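Local coordinates for protein RNA-directed RNA polymerase (PDB 3ZED) that copies RNA from an RNA template by joining ribonucleoside triphosphates, and is probably found both free and covalently attached to the viral genome, at residues T193-A198 against K719-A724; A198-Q203 against K704-V709; T204-T209 against T350-L355; D388-L393 against I401-G406; P412-A417 against H481-I486. One frame throughout, in Å; residues are numbered along the deposited sequence.

Interaction 1: T193-A198 against K719-A724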
# COMPACT_ATOMS: atom_id res chain seq x y z
N THR B 193 -9.26 1.87 -23.30
CA THR B 193 -7.95 1.52 -23.85
C THR B 193 -6.91 1.93 -22.78
O THR B 193 -7.28 2.63 -21.83
CB THR B 193 -7.69 2.21 -25.20
OG1 THR B 193 -7.62 3.62 -24.99
CG2 THR B 193 -8.72 1.86 -26.29
N ASN B 194 -5.62 1.56 -22.95
CA ASN B 194 -4.56 1.96 -22.02
C ASN B 194 -4.41 3.47 -22.00
O ASN B 194 -4.27 4.06 -20.93
CB ASN B 194 -3.24 1.31 -22.40
CG ASN B 194 -3.12 -0.14 -22.02
OD1 ASN B 194 -3.63 -0.59 -20.99
ND2 ASN B 194 -2.42 -0.92 -22.83
N GLU B 195 -4.50 4.11 -23.18
CA GLU B 195 -4.36 5.57 -23.32
C GLU B 195 -5.53 6.32 -22.68
O GLU B 195 -5.29 7.34 -22.03
CB GLU B 195 -4.19 5.97 -24.81
CG GLU B 195 -3.87 7.44 -25.04
CD GLU B 195 -2.66 8.05 -24.35
OE1 GLU B 195 -1.74 7.30 -23.94
OE2 GLU B 195 -2.61 9.30 -24.26
N GLN B 196 -6.77 5.81 -22.80
CA GLN B 196 -7.93 6.43 -22.16
C GLN B 196 -7.80 6.40 -20.64
O GLN B 196 -8.08 7.41 -19.98
CB GLN B 196 -9.23 5.77 -22.61
CG GLN B 196 -9.65 6.19 -24.01
CD GLN B 196 -10.83 5.42 -24.54
OE1 GLN B 196 -11.08 4.26 -24.17
NE2 GLN B 196 -11.55 6.03 -25.47
N LEU B 197 -7.30 5.28 -20.08
CA LEU B 197 -7.04 5.16 -18.64
C LEU B 197 -5.94 6.11 -18.19
O LEU B 197 -6.09 6.75 -17.15
CB LEU B 197 -6.67 3.73 -18.25
CG LEU B 197 -7.82 2.75 -18.12
CD1 LEU B 197 -7.30 1.45 -17.65
CD2 LEU B 197 -8.87 3.24 -17.12
N ALA B 198 -4.87 6.25 -19.01
CA ALA B 198 -3.75 7.15 -18.76
C ALA B 198 -4.22 8.61 -18.66
O ALA B 198 -3.75 9.34 -17.79
CB ALA B 198 -2.70 7.01 -19.86
N LYS B 719 -8.36 6.92 -27.83
CA LYS B 719 -8.28 5.46 -28.00
C LYS B 719 -6.82 5.03 -28.17
O LYS B 719 -6.35 4.13 -27.47
CB LYS B 719 -9.15 5.00 -29.19
CG LYS B 719 -10.59 4.78 -28.78
CD LYS B 719 -11.49 4.40 -29.94
CE LYS B 719 -12.91 4.19 -29.47
NZ LYS B 719 -13.86 4.14 -30.61
N ASP B 720 -6.09 5.75 -29.02
CA ASP B 720 -4.68 5.48 -29.28
C ASP B 720 -3.83 6.72 -29.00
O ASP B 720 -4.28 7.83 -29.30
CB ASP B 720 -4.50 5.02 -30.73
CG ASP B 720 -5.27 3.76 -31.04
OD1 ASP B 720 -4.89 2.69 -30.52
OD2 ASP B 720 -6.26 3.85 -31.80
N PRO B 721 -2.62 6.55 -28.41
CA PRO B 721 -1.76 7.73 -28.19
C PRO B 721 -1.18 8.26 -29.52
O PRO B 721 -1.03 7.49 -30.48
CB PRO B 721 -0.66 7.19 -27.28
CG PRO B 721 -0.55 5.74 -27.63
CD PRO B 721 -1.95 5.30 -27.99
N LYS B 722 -0.87 9.57 -29.58
CA LYS B 722 -0.28 10.17 -30.78
C LYS B 722 1.20 9.75 -30.92
O LYS B 722 1.65 9.45 -32.02
CB LYS B 722 -0.41 11.70 -30.75
N SER B 723 1.93 9.70 -29.78
CA SER B 723 3.33 9.31 -29.70
C SER B 723 3.51 7.87 -30.18
O SER B 723 2.80 6.97 -29.71
CB SER B 723 3.85 9.45 -28.27
OG SER B 723 5.09 8.78 -28.13
N ALA B 724 4.47 7.65 -31.10
CA ALA B 724 4.79 6.34 -31.67
C ALA B 724 5.43 5.43 -30.62
O ALA B 724 5.13 4.23 -30.62
CB ALA B 724 5.70 6.49 -32.87
O HOH W 1 -4.41 2.77 -25.98

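Interaction 2: A198-Q203 against K704-V709. With K (potassium ion), chain L.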
# COMPACT_ATOMS: atom_id res chain seq x y z
N ALA B 198 -4.87 6.25 -19.01
CA ALA B 198 -3.75 7.15 -18.76
C ALA B 198 -4.22 8.61 -18.66
O ALA B 198 -3.75 9.34 -17.79
CB ALA B 198 -2.70 7.01 -19.86
N LYS B 199 -5.18 9.01 -19.51
CA LYS B 199 -5.77 10.35 -19.51
C LYS B 199 -6.56 10.59 -18.21
O LYS B 199 -6.56 11.72 -17.71
CB LYS B 199 -6.67 10.57 -20.75
CG LYS B 199 -5.93 10.59 -22.09
CD LYS B 199 -4.81 11.65 -22.21
CE LYS B 199 -5.34 13.06 -22.29
NZ LYS B 199 -4.24 14.05 -22.38
N LEU B 200 -7.20 9.54 -17.65
CA LEU B 200 -7.93 9.66 -16.39
C LEU B 200 -6.92 9.77 -15.25
O LEU B 200 -7.06 10.66 -14.40
CB LEU B 200 -8.87 8.46 -16.16
CG LEU B 200 -10.06 8.28 -17.10
CD1 LEU B 200 -10.66 6.90 -16.95
CD2 LEU B 200 -11.15 9.34 -16.87
N LEU B 201 -5.87 8.92 -15.27
CA LEU B 201 -4.82 8.91 -14.26
C LEU B 201 -4.01 10.19 -14.27
O LEU B 201 -3.48 10.55 -13.24
CB LEU B 201 -3.89 7.69 -14.42
CG LEU B 201 -4.52 6.33 -14.10
CD1 LEU B 201 -3.72 5.21 -14.71
CD2 LEU B 201 -4.73 6.16 -12.57
N GLU B 202 -3.96 10.91 -15.40
CA GLU B 202 -3.26 12.21 -15.43
C GLU B 202 -3.93 13.18 -14.45
O GLU B 202 -3.26 14.04 -13.88
CB GLU B 202 -3.26 12.79 -16.84
CG GLU B 202 -2.22 12.19 -17.77
CD GLU B 202 -2.23 12.73 -19.19
OE1 GLU B 202 -3.13 13.53 -19.52
OE2 GLU B 202 -1.32 12.37 -19.96
N GLN B 203 -5.25 12.99 -14.24
CA GLN B 203 -6.08 13.79 -13.34
C GLN B 203 -6.15 13.20 -11.91
O GLN B 203 -5.99 13.96 -10.95
CB GLN B 203 -7.51 13.95 -13.91
CG GLN B 203 -7.60 14.53 -15.33
CD GLN B 203 -6.79 15.80 -15.50
OE1 GLN B 203 -6.78 16.70 -14.64
NE2 GLN B 203 -6.07 15.89 -16.63
N LYS B 704 -7.49 20.78 -18.29
CA LYS B 704 -8.61 19.84 -18.33
C LYS B 704 -8.99 19.33 -16.94
O LYS B 704 -8.12 19.03 -16.13
CB LYS B 704 -8.29 18.64 -19.24
CG LYS B 704 -8.11 19.02 -20.71
CD LYS B 704 -8.35 17.85 -21.65
CE LYS B 704 -9.78 17.77 -22.18
NZ LYS B 704 -10.12 18.91 -23.08
N THR B 705 -10.29 19.23 -16.68
CA THR B 705 -10.83 18.66 -15.45
C THR B 705 -11.10 17.18 -15.72
O THR B 705 -11.16 16.77 -16.88
CB THR B 705 -12.12 19.40 -15.01
OG1 THR B 705 -13.12 19.27 -16.04
CG2 THR B 705 -11.88 20.86 -14.66
N LEU B 706 -11.31 16.37 -14.66
CA LEU B 706 -11.63 14.95 -14.77
C LEU B 706 -12.91 14.76 -15.62
O LEU B 706 -12.97 13.84 -16.44
CB LEU B 706 -11.82 14.36 -13.36
CG LEU B 706 -12.39 12.93 -13.25
CD1 LEU B 706 -11.44 11.88 -13.86
CD2 LEU B 706 -12.71 12.60 -11.82
N ASP B 707 -13.89 15.66 -15.44
CA ASP B 707 -15.18 15.69 -16.11
C ASP B 707 -15.02 15.88 -17.63
O ASP B 707 -15.66 15.15 -18.40
CB ASP B 707 -16.07 16.80 -15.51
CG ASP B 707 -16.24 16.68 -14.01
OD1 ASP B 707 -15.26 16.95 -13.28
OD2 ASP B 707 -17.35 16.31 -13.56
N GLU B 708 -14.14 16.81 -18.06
CA GLU B 708 -13.87 17.07 -19.49
C GLU B 708 -13.21 15.86 -20.13
O GLU B 708 -13.52 15.53 -21.27
CB GLU B 708 -13.01 18.33 -19.67
CG GLU B 708 -13.77 19.61 -19.33
CD GLU B 708 -12.98 20.90 -19.26
OE1 GLU B 708 -11.85 20.89 -18.71
OE2 GLU B 708 -13.51 21.94 -19.72
N VAL B 709 -12.31 15.19 -19.39
CA VAL B 709 -11.60 13.98 -19.84
C VAL B 709 -12.62 12.83 -20.03
O VAL B 709 -12.58 12.15 -21.06
CB VAL B 709 -10.43 13.59 -18.89
CG1 VAL B 709 -9.78 12.28 -19.32
CG2 VAL B 709 -9.39 14.71 -18.81
K K L . -5.91 19.28 -14.91
O HOH W 2 -5.50 20.65 -12.56

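Interaction 3: T204-T209 against T350-L355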
# COMPACT_ATOMS: atom_id res chain seq x y z
N THR B 204 -6.46 11.88 -11.77
CA THR B 204 -6.66 11.21 -10.46
C THR B 204 -5.35 10.80 -9.81
O THR B 204 -5.31 10.64 -8.59
CB THR B 204 -7.58 10.00 -10.63
OG1 THR B 204 -6.86 9.00 -11.37
CG2 THR B 204 -8.89 10.35 -11.34
N LEU B 205 -4.29 10.60 -10.60
CA LEU B 205 -2.96 10.28 -10.06
C LEU B 205 -1.89 11.05 -10.84
O LEU B 205 -1.13 10.44 -11.60
CB LEU B 205 -2.68 8.76 -10.04
CG LEU B 205 -1.46 8.32 -9.21
CD1 LEU B 205 -1.79 8.19 -7.74
CD2 LEU B 205 -0.93 7.03 -9.71
N PRO B 206 -1.80 12.40 -10.68
CA PRO B 206 -0.76 13.15 -11.41
C PRO B 206 0.64 12.73 -10.96
O PRO B 206 0.88 12.56 -9.75
CB PRO B 206 -1.05 14.61 -11.03
CG PRO B 206 -1.81 14.54 -9.74
CD PRO B 206 -2.63 13.29 -9.85
N ILE B 207 1.52 12.49 -11.93
CA ILE B 207 2.89 12.08 -11.63
C ILE B 207 3.90 12.97 -12.34
O ILE B 207 3.60 13.56 -13.38
CB ILE B 207 3.16 10.57 -11.96
CG1 ILE B 207 2.96 10.25 -13.48
CG2 ILE B 207 2.39 9.63 -11.03
CD1 ILE B 207 3.51 8.91 -14.01
N ASN B 208 5.10 13.04 -11.78
CA ASN B 208 6.24 13.70 -12.41
C ASN B 208 7.16 12.62 -12.92
O ASN B 208 6.96 11.44 -12.61
CB ASN B 208 6.97 14.61 -11.42
CG ASN B 208 6.25 15.89 -11.18
OD1 ASN B 208 5.99 16.66 -12.11
ND2 ASN B 208 5.95 16.16 -9.92
N THR B 209 8.19 13.01 -13.68
CA THR B 209 9.16 12.02 -14.15
C THR B 209 10.12 11.74 -13.00
O THR B 209 10.29 12.64 -12.16
CB THR B 209 9.94 12.54 -15.38
OG1 THR B 209 10.80 13.60 -14.96
CG2 THR B 209 9.04 12.95 -16.56
N THR B 350 -2.37 20.50 -5.07
CA THR B 350 -2.56 20.42 -6.53
C THR B 350 -4.04 20.31 -6.83
O THR B 350 -4.79 19.79 -6.01
CB THR B 350 -1.78 19.17 -7.08
OG1 THR B 350 -0.40 19.24 -6.66
CG2 THR B 350 -1.86 19.01 -8.60
N GLN B 351 -4.47 20.77 -8.02
CA GLN B 351 -5.86 20.66 -8.44
C GLN B 351 -6.09 19.25 -9.00
O GLN B 351 -6.09 19.05 -10.21
CB GLN B 351 -6.22 21.78 -9.42
CG GLN B 351 -6.32 23.12 -8.71
CD GLN B 351 -6.62 24.27 -9.62
OE1 GLN B 351 -7.67 24.33 -10.27
NE2 GLN B 351 -5.74 25.24 -9.61
N THR B 352 -6.22 18.27 -8.09
CA THR B 352 -6.43 16.85 -8.39
C THR B 352 -7.35 16.21 -7.34
O THR B 352 -7.21 16.56 -6.18
CB THR B 352 -5.07 16.08 -8.42
OG1 THR B 352 -5.31 14.68 -8.52
CG2 THR B 352 -4.21 16.30 -7.18
N PRO B 353 -8.19 15.20 -7.68
CA PRO B 353 -8.95 14.49 -6.61
C PRO B 353 -8.06 13.58 -5.74
O PRO B 353 -8.52 13.07 -4.73
CB PRO B 353 -9.97 13.64 -7.40
CG PRO B 353 -9.35 13.43 -8.72
CD PRO B 353 -8.52 14.66 -9.02
N SER B 354 -6.81 13.33 -6.15
CA SER B 354 -5.89 12.42 -5.44
C SER B 354 -5.60 12.85 -4.01
O SER B 354 -5.52 14.05 -3.73
CB SER B 354 -4.57 12.30 -6.19
OG SER B 354 -3.74 11.31 -5.59
N LEU B 355 -5.43 11.86 -3.11
CA LEU B 355 -5.05 12.07 -1.72
C LEU B 355 -3.63 11.50 -1.45
O LEU B 355 -3.22 11.44 -0.30
CB LEU B 355 -6.07 11.43 -0.76
CG LEU B 355 -7.39 12.18 -0.52
CD1 LEU B 355 -8.44 11.26 0.06
CD2 LEU B 355 -7.20 13.41 0.35

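Interaction 4: D388-L393 against I401-G406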
# COMPACT_ATOMS: atom_id res chain seq x y z
N ASP B 388 -7.92 2.15 -2.60
CA ASP B 388 -9.28 1.58 -2.55
C ASP B 388 -10.31 2.47 -1.81
O ASP B 388 -11.44 2.03 -1.62
CB ASP B 388 -9.26 0.17 -1.92
CG ASP B 388 -8.60 0.09 -0.54
OD1 ASP B 388 -7.65 0.88 -0.29
OD2 ASP B 388 -8.99 -0.80 0.25
N ASN B 389 -9.96 3.73 -1.46
CA ASN B 389 -10.89 4.64 -0.79
C ASN B 389 -11.37 5.75 -1.72
O ASN B 389 -10.56 6.49 -2.30
CB ASN B 389 -10.25 5.30 0.46
CG ASN B 389 -9.62 4.35 1.46
OD1 ASN B 389 -8.42 4.37 1.68
ND2 ASN B 389 -10.40 3.50 2.09
N ILE B 390 -12.69 5.91 -1.81
CA ILE B 390 -13.32 6.99 -2.59
C ILE B 390 -14.13 7.84 -1.62
O ILE B 390 -14.82 7.31 -0.75
CB ILE B 390 -14.21 6.47 -3.76
CG1 ILE B 390 -13.40 5.64 -4.75
CG2 ILE B 390 -14.99 7.60 -4.46
CD1 ILE B 390 -14.27 4.62 -5.59
N TYR B 391 -14.03 9.17 -1.77
CA TYR B 391 -14.82 10.12 -0.99
C TYR B 391 -15.59 10.96 -1.96
O TYR B 391 -15.00 11.51 -2.89
CB TYR B 391 -13.93 10.98 -0.08
CG TYR B 391 -13.15 10.13 0.90
CD1 TYR B 391 -13.73 9.66 2.07
CD2 TYR B 391 -11.84 9.73 0.61
CE1 TYR B 391 -13.03 8.85 2.95
CE2 TYR B 391 -11.12 8.93 1.50
CZ TYR B 391 -11.72 8.48 2.66
OH TYR B 391 -11.02 7.69 3.52
N ILE B 392 -16.92 11.03 -1.78
CA ILE B 392 -17.81 11.82 -2.63
C ILE B 392 -18.62 12.79 -1.78
O ILE B 392 -19.28 12.40 -0.80
CB ILE B 392 -18.72 10.93 -3.54
CG1 ILE B 392 -17.91 10.29 -4.67
CG2 ILE B 392 -19.93 11.72 -4.11
CD1 ILE B 392 -18.59 9.11 -5.38
N LEU B 393 -18.60 14.05 -2.19
CA LEU B 393 -19.42 15.12 -1.63
C LEU B 393 -20.45 15.49 -2.69
O LEU B 393 -20.09 16.03 -3.73
CB LEU B 393 -18.55 16.33 -1.24
CG LEU B 393 -19.18 17.48 -0.41
CD1 LEU B 393 -18.13 18.46 0.02
CD2 LEU B 393 -20.21 18.28 -1.20
N ILE B 401 -16.77 5.66 0.30
CA ILE B 401 -16.97 4.45 -0.48
C ILE B 401 -15.66 3.68 -0.52
O ILE B 401 -14.63 4.25 -0.90
CB ILE B 401 -17.53 4.76 -1.92
CG1 ILE B 401 -18.87 5.51 -1.85
CG2 ILE B 401 -17.66 3.49 -2.79
CD1 ILE B 401 -18.81 6.83 -2.45
N ASP B 402 -15.69 2.40 -0.14
CA ASP B 402 -14.49 1.57 -0.19
C ASP B 402 -14.71 0.44 -1.14
O ASP B 402 -15.78 -0.17 -1.12
CB ASP B 402 -14.14 0.99 1.18
CG ASP B 402 -13.59 1.98 2.19
OD1 ASP B 402 -13.27 3.13 1.79
OD2 ASP B 402 -13.47 1.62 3.37
N LEU B 403 -13.67 0.09 -1.89
CA LEU B 403 -13.73 -1.10 -2.73
C LEU B 403 -13.88 -2.28 -1.80
O LEU B 403 -13.35 -2.26 -0.68
CB LEU B 403 -12.49 -1.26 -3.62
CG LEU B 403 -12.13 -0.08 -4.54
CD1 LEU B 403 -10.96 -0.44 -5.43
CD2 LEU B 403 -13.34 0.43 -5.35
N GLU B 404 -14.69 -3.26 -2.19
CA GLU B 404 -14.90 -4.40 -1.32
C GLU B 404 -13.72 -5.33 -1.50
O GLU B 404 -13.54 -5.86 -2.60
CB GLU B 404 -16.25 -5.09 -1.62
CG GLU B 404 -16.44 -6.37 -0.84
CD GLU B 404 -17.70 -7.17 -1.12
OE1 GLU B 404 -18.23 -7.10 -2.25
OE2 GLU B 404 -18.14 -7.91 -0.21
N LYS B 405 -12.91 -5.50 -0.44
CA LYS B 405 -11.71 -6.35 -0.41
C LYS B 405 -10.90 -6.04 -1.65
O LYS B 405 -10.63 -6.93 -2.45
CB LYS B 405 -12.11 -7.85 -0.35
CG LYS B 405 -12.80 -8.23 0.95
CD LYS B 405 -13.49 -9.57 0.89
CE LYS B 405 -14.29 -9.83 2.14
NZ LYS B 405 -15.67 -9.30 2.05
N GLY B 406 -10.64 -4.73 -1.84
CA GLY B 406 -10.00 -4.10 -3.00
C GLY B 406 -9.19 -4.96 -3.95
O GLY B 406 -9.57 -5.13 -5.11
O HOH W 3 -10.89 -2.59 0.07

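Interaction 5: P412-A417 against H481-I486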
# COMPACT_ATOMS: atom_id res chain seq x y z
N PRO B 412 -4.66 -8.89 -13.97
CA PRO B 412 -3.30 -8.54 -14.41
C PRO B 412 -3.31 -7.33 -15.36
O PRO B 412 -2.39 -6.52 -15.33
CB PRO B 412 -2.81 -9.81 -15.10
CG PRO B 412 -3.62 -10.92 -14.45
CD PRO B 412 -4.98 -10.30 -14.27
N GLN B 413 -4.42 -7.15 -16.11
CA GLN B 413 -4.65 -6.06 -17.07
C GLN B 413 -4.77 -4.70 -16.39
O GLN B 413 -4.38 -3.70 -17.00
CB GLN B 413 -5.87 -6.34 -17.96
CG GLN B 413 -5.59 -7.43 -19.04
CD GLN B 413 -5.56 -8.85 -18.48
OE1 GLN B 413 -6.14 -9.15 -17.42
NE2 GLN B 413 -4.85 -9.75 -19.14
N HIS B 414 -5.27 -4.64 -15.14
CA HIS B 414 -5.31 -3.38 -14.38
C HIS B 414 -3.88 -2.93 -14.08
O HIS B 414 -3.55 -1.76 -14.28
CB HIS B 414 -6.09 -3.54 -13.07
CG HIS B 414 -7.57 -3.57 -13.23
ND1 HIS B 414 -8.27 -4.75 -13.13
CD2 HIS B 414 -8.44 -2.55 -13.43
CE1 HIS B 414 -9.55 -4.42 -13.29
NE2 HIS B 414 -9.70 -3.10 -13.47
N MET B 415 -3.02 -3.87 -13.63
CA MET B 415 -1.62 -3.55 -13.33
C MET B 415 -0.86 -3.19 -14.61
O MET B 415 -0.01 -2.31 -14.58
CB MET B 415 -0.93 -4.71 -12.60
CG MET B 415 0.50 -4.40 -12.25
SD MET B 415 1.13 -5.51 -11.02
CE MET B 415 2.85 -5.08 -11.10
N GLN B 416 -1.18 -3.88 -15.73
CA GLN B 416 -0.57 -3.60 -17.02
C GLN B 416 -0.87 -2.16 -17.46
O GLN B 416 0.02 -1.49 -17.97
CB GLN B 416 -1.07 -4.61 -18.05
CG GLN B 416 -0.28 -4.55 -19.36
CD GLN B 416 -0.73 -5.64 -20.27
OE1 GLN B 416 -1.91 -5.73 -20.62
NE2 GLN B 416 0.20 -6.48 -20.68
N ALA B 417 -2.12 -1.68 -17.25
CA ALA B 417 -2.54 -0.30 -17.57
C ALA B 417 -1.78 0.71 -16.67
O ALA B 417 -1.39 1.78 -17.15
CB ALA B 417 -4.05 -0.15 -17.40
N HIS B 481 -5.71 2.29 -6.64
CA HIS B 481 -6.03 3.67 -7.04
C HIS B 481 -6.59 3.71 -8.48
O HIS B 481 -7.51 4.48 -8.75
CB HIS B 481 -4.78 4.55 -6.90
CG HIS B 481 -5.07 6.03 -6.86
ND1 HIS B 481 -5.21 6.71 -5.65
CD2 HIS B 481 -5.19 6.91 -7.88
CE1 HIS B 481 -5.39 7.98 -5.98
NE2 HIS B 481 -5.42 8.15 -7.31
N LEU B 482 -6.06 2.86 -9.38
CA LEU B 482 -6.55 2.77 -10.76
C LEU B 482 -8.00 2.22 -10.78
O LEU B 482 -8.86 2.74 -11.50
CB LEU B 482 -5.60 1.92 -11.61
CG LEU B 482 -6.06 1.46 -13.02
CD1 LEU B 482 -6.64 2.61 -13.84
CD2 LEU B 482 -4.89 0.96 -13.79
N MET B 483 -8.28 1.19 -9.98
CA MET B 483 -9.63 0.61 -9.89
C MET B 483 -10.64 1.64 -9.38
O MET B 483 -11.71 1.76 -9.97
CB MET B 483 -9.63 -0.66 -9.04
CG MET B 483 -8.92 -1.80 -9.73
SD MET B 483 -9.13 -3.39 -8.91
CE MET B 483 -8.15 -3.14 -7.44
N SER B 484 -10.26 2.44 -8.36
CA SER B 484 -11.14 3.51 -7.86
C SER B 484 -11.35 4.59 -8.91
O SER B 484 -12.46 5.11 -9.02
CB SER B 484 -10.56 4.13 -6.59
OG SER B 484 -10.59 3.18 -5.54
N THR B 485 -10.32 4.88 -9.72
CA THR B 485 -10.36 5.84 -10.84
C THR B 485 -11.44 5.41 -11.87
O THR B 485 -12.19 6.26 -12.36
CB THR B 485 -8.96 5.97 -11.47
OG1 THR B 485 -8.13 6.65 -10.54
CG2 THR B 485 -8.96 6.71 -12.81
N ILE B 486 -11.51 4.09 -12.16
CA ILE B 486 -12.47 3.50 -13.09
C ILE B 486 -13.90 3.68 -12.53
O ILE B 486 -14.79 4.12 -13.26
CB ILE B 486 -12.13 2.01 -13.38
CG1 ILE B 486 -10.82 1.90 -14.19
CG2 ILE B 486 -13.32 1.28 -14.07
CD1 ILE B 486 -10.23 0.47 -14.38

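Interaction 1: T193-A198 against K719-A724
The capping box that starts helix 194-204 also ties T193 to K719, on the loop before helix 724-732. T193 OG1 donates to K719 O at 2.8 Å while it accepts from Q196 N at 3.2 Å, so one hydroxyl both caps the helix and joins the two chain parts. Chi1 of 65° puts OG1 between the backbone N and the carbonyl carbon, in reach of both partners. The box is completed by Q196 OE1, which accepts from T193 N at 3.1 Å; Q196 NE2 bonds to T717 O and lies 3.7 Å from K719 CG, the two side chains running side by side. K719 O takes a second donor, a water 2.8 Å away that in turn accepts from E195 N on the first turn. The loop thus docks from the C-terminal region of the polymerase onto the amino end of a helix of the palm region. Beyond it, E195 is bent at chi2 and crosses P721 at a slant, with OE1 3.5 Å from P721 CB and CG 3.7 Å from P721 N. The carboxylate's polar partners lie on helix 412-426, where Y420 OH bonds to OE1 and R425 forms a salt bridge with OE2.

Interaction 2: A198-Q203 against K704-V709
Q203 and K704 meet through a potassium ion: Q203 OE1 binds it at 2.7 Å and K704 O at 2.5 Å, with a water at 2.8 Å. The two oxygens stand 3.1 Å apart as acceptors with no hydrogen bond between them, a closeness that the shared cation explains. Chi1 of Q203 (-55°) sets CG anti to the carbonyl carbon, where it meets V709; the bend at chi2 (-50°) places CD, beyond which OE1 binds the ion. T698, S701 and P702 complete the site, so the ion pins the loop leading into helix 706-714 to the C-terminal end of helix 194-204, joining the C-terminal region to the palm region. The apolar part fills in beside the ion. V709 uses both methyls: CG1 reaches K199 CB at 3.8 Å and CG2 meets Q203 CG at 3.9 Å. L200 CD2 touches L706 CD1 at 3.9 Å, the two side chains crossing at a slant, and L200 also reaches T485 and A489 of helix 476-493. Polar bonds also run within each segment. T705 and E708 form a capping box at the start of helix 706-714: T705 N donates to E708 OE1 at 3.1 Å, and the return bond from E708 N to T705 OG1 is weak. K199 NZ forms a salt bridge with E202 OE1 and a hydrogen bond with S701 OG, while E202 OE2 pairs with R425.

Interaction 3: T204-T209 against T350-L355
P206 and T352 point at each other tip to tip, the proline CD 3.3 Å and CG 3.7 Å from T352 OG1. The threonine hydroxyl is set anti to the backbone N (chi1 172°), beside its own carbonyl carbon, where it also accepts from S354 N at 3.1 Å in an ST turn. A further hydrogen bond joins it to Q203 O near the end of helix 194-204, so the oxygen facing the ring already has two hydrogen-bond partners. T352 CG2 lies 3.9 Å from P206 CG, on the methyl side of the same touch. Next along, the methylene of S354 sits against T204 O, with CB only 3.0 Å from it, a tight approach. OG, anti to the S354 backbone N at chi1 -173°, stays 3.5 Å from T204 O at a poor angle and instead bonds to Y356 N. T204 O has its own donor, H481 NE2. P353 packs on T204: its CG lies 3.9 Å from T204 CA and 4.1 Å from T204 CG2, the proline ring set aslant to the threonine side chain. T204 OG1 bonds to T485 on helix 476-493. The contact joins two loops of the palm region, one leaving helix 194-204 and the other preceding helix 364-377; in the second loop the backbones of P353 and L355 bond to I385 of strand 382-386. The two segments touch by van der Waals contact without a hydrogen bond between them; T352 OG1, S354 OG, T204 O and T204 OG1 find partners in the turn, Q203, Y356, H481 and T485, so the loops' polar anchoring comes from around the touch.

Interaction 4: D388-L393 against I401-G406
D388 and L403 share a water whose oxygen three groups grip: it donates to D388 OD2 and to L403 O, each at 2.6 Å, and accepts from G406 N at 2.9 Å. Just beside it L403 N donates to D388 O at 3.0 Å. Farther along, I390 and I401 form an antiparallel hydrogen-bonded pair, with I390 N to I401 O at 2.7 Å and I401 N to I390 O at 2.8 Å. These strands, 389-394 and 397-403, are the hairpin in the middle of the four-stranded palm sheet. The turn at D388 and the strand of D402 are consistent with motifs C (Ala-Asp-Asn) and A, C preceding A in the chain as in the permuted polymerases of birnaviruses. On one face N389 and D402, a non-hydrogen-bonded pair, lie side by side and point the same way. N389 ND2 donates to D402 OD1 at 2.9 Å, in its own amide plane but from above the carboxylate, 58° out of that plane. The other face is apolar: I392 CD1 meets I401 CD1 at 3.7 Å, and I390 lies by I401 and, through CD1, by L403 CD2; helix 476-493 covers this face.

Interaction 5: P412-A417 against H481-I486
Helix segments 412-417 and 481-486 cross nearly at a right angle, 96° between their directions, with axes 10.3 Å apart and H414 nearest L482. H414 carries the largest share of the touch. Chi1 of -77° puts its CG anti to the carbonyl carbon; the ring crosses the M483 side chain at about a right angle. M483 CG sits over one ring face, 4.0 Å from the centroid in a CH-pi contact that is offset toward the rim, and SD stands nearly on the ring normal at 4.4 Å, a Met-aromatic contact. I486 takes the edge instead, its CD1 3.6 Å from H414 CD2 and 3.7 Å from NE2, in the plane of the ring. ND1 is hydrogen-bonded to T411 N, which fixes the ring's rotation. In the palm, helix 412-426 follows the probable motif A strand, and helix 476-493, which packs on the hairpin strands 389-394 and 397-403, is probably the motif B helix. L482 CD2 touches both H414 and A417: it is 3.9 Å from A417 CB and just 3.1 Å from H414 O, a tight carbon-oxygen approach. Within helix 476-493, T485 OG1 donates back to H481 O at 2.9 Å, and T485 N reaches the same oxygen from the opposite face of its plane.

Interactions 1 and 2 share A198 and helix 194-204, and both bring the C-terminal region onto it, their centres 13 Å apart. Interaction 3 follows at the end of that helix: Q203 O lies 2.6 Å from T352 OG1, linking the potassium site of interaction 2 to the loop contact. Helix 476-493 then joins the rest. T204 O is 2.8 Å from H481 NE2, between interactions 3 and 5; L197 CD2 is 3.8 Å from I486 CG1, between 1 and 5; and D388 CA is 3.6 Å from S484 OG, between 4 and 5. Interaction 4, the palm hairpin, is probably nearest the active centre. The side chain of M483 is about 8 Å from a second potassium ion, not that of interaction 2.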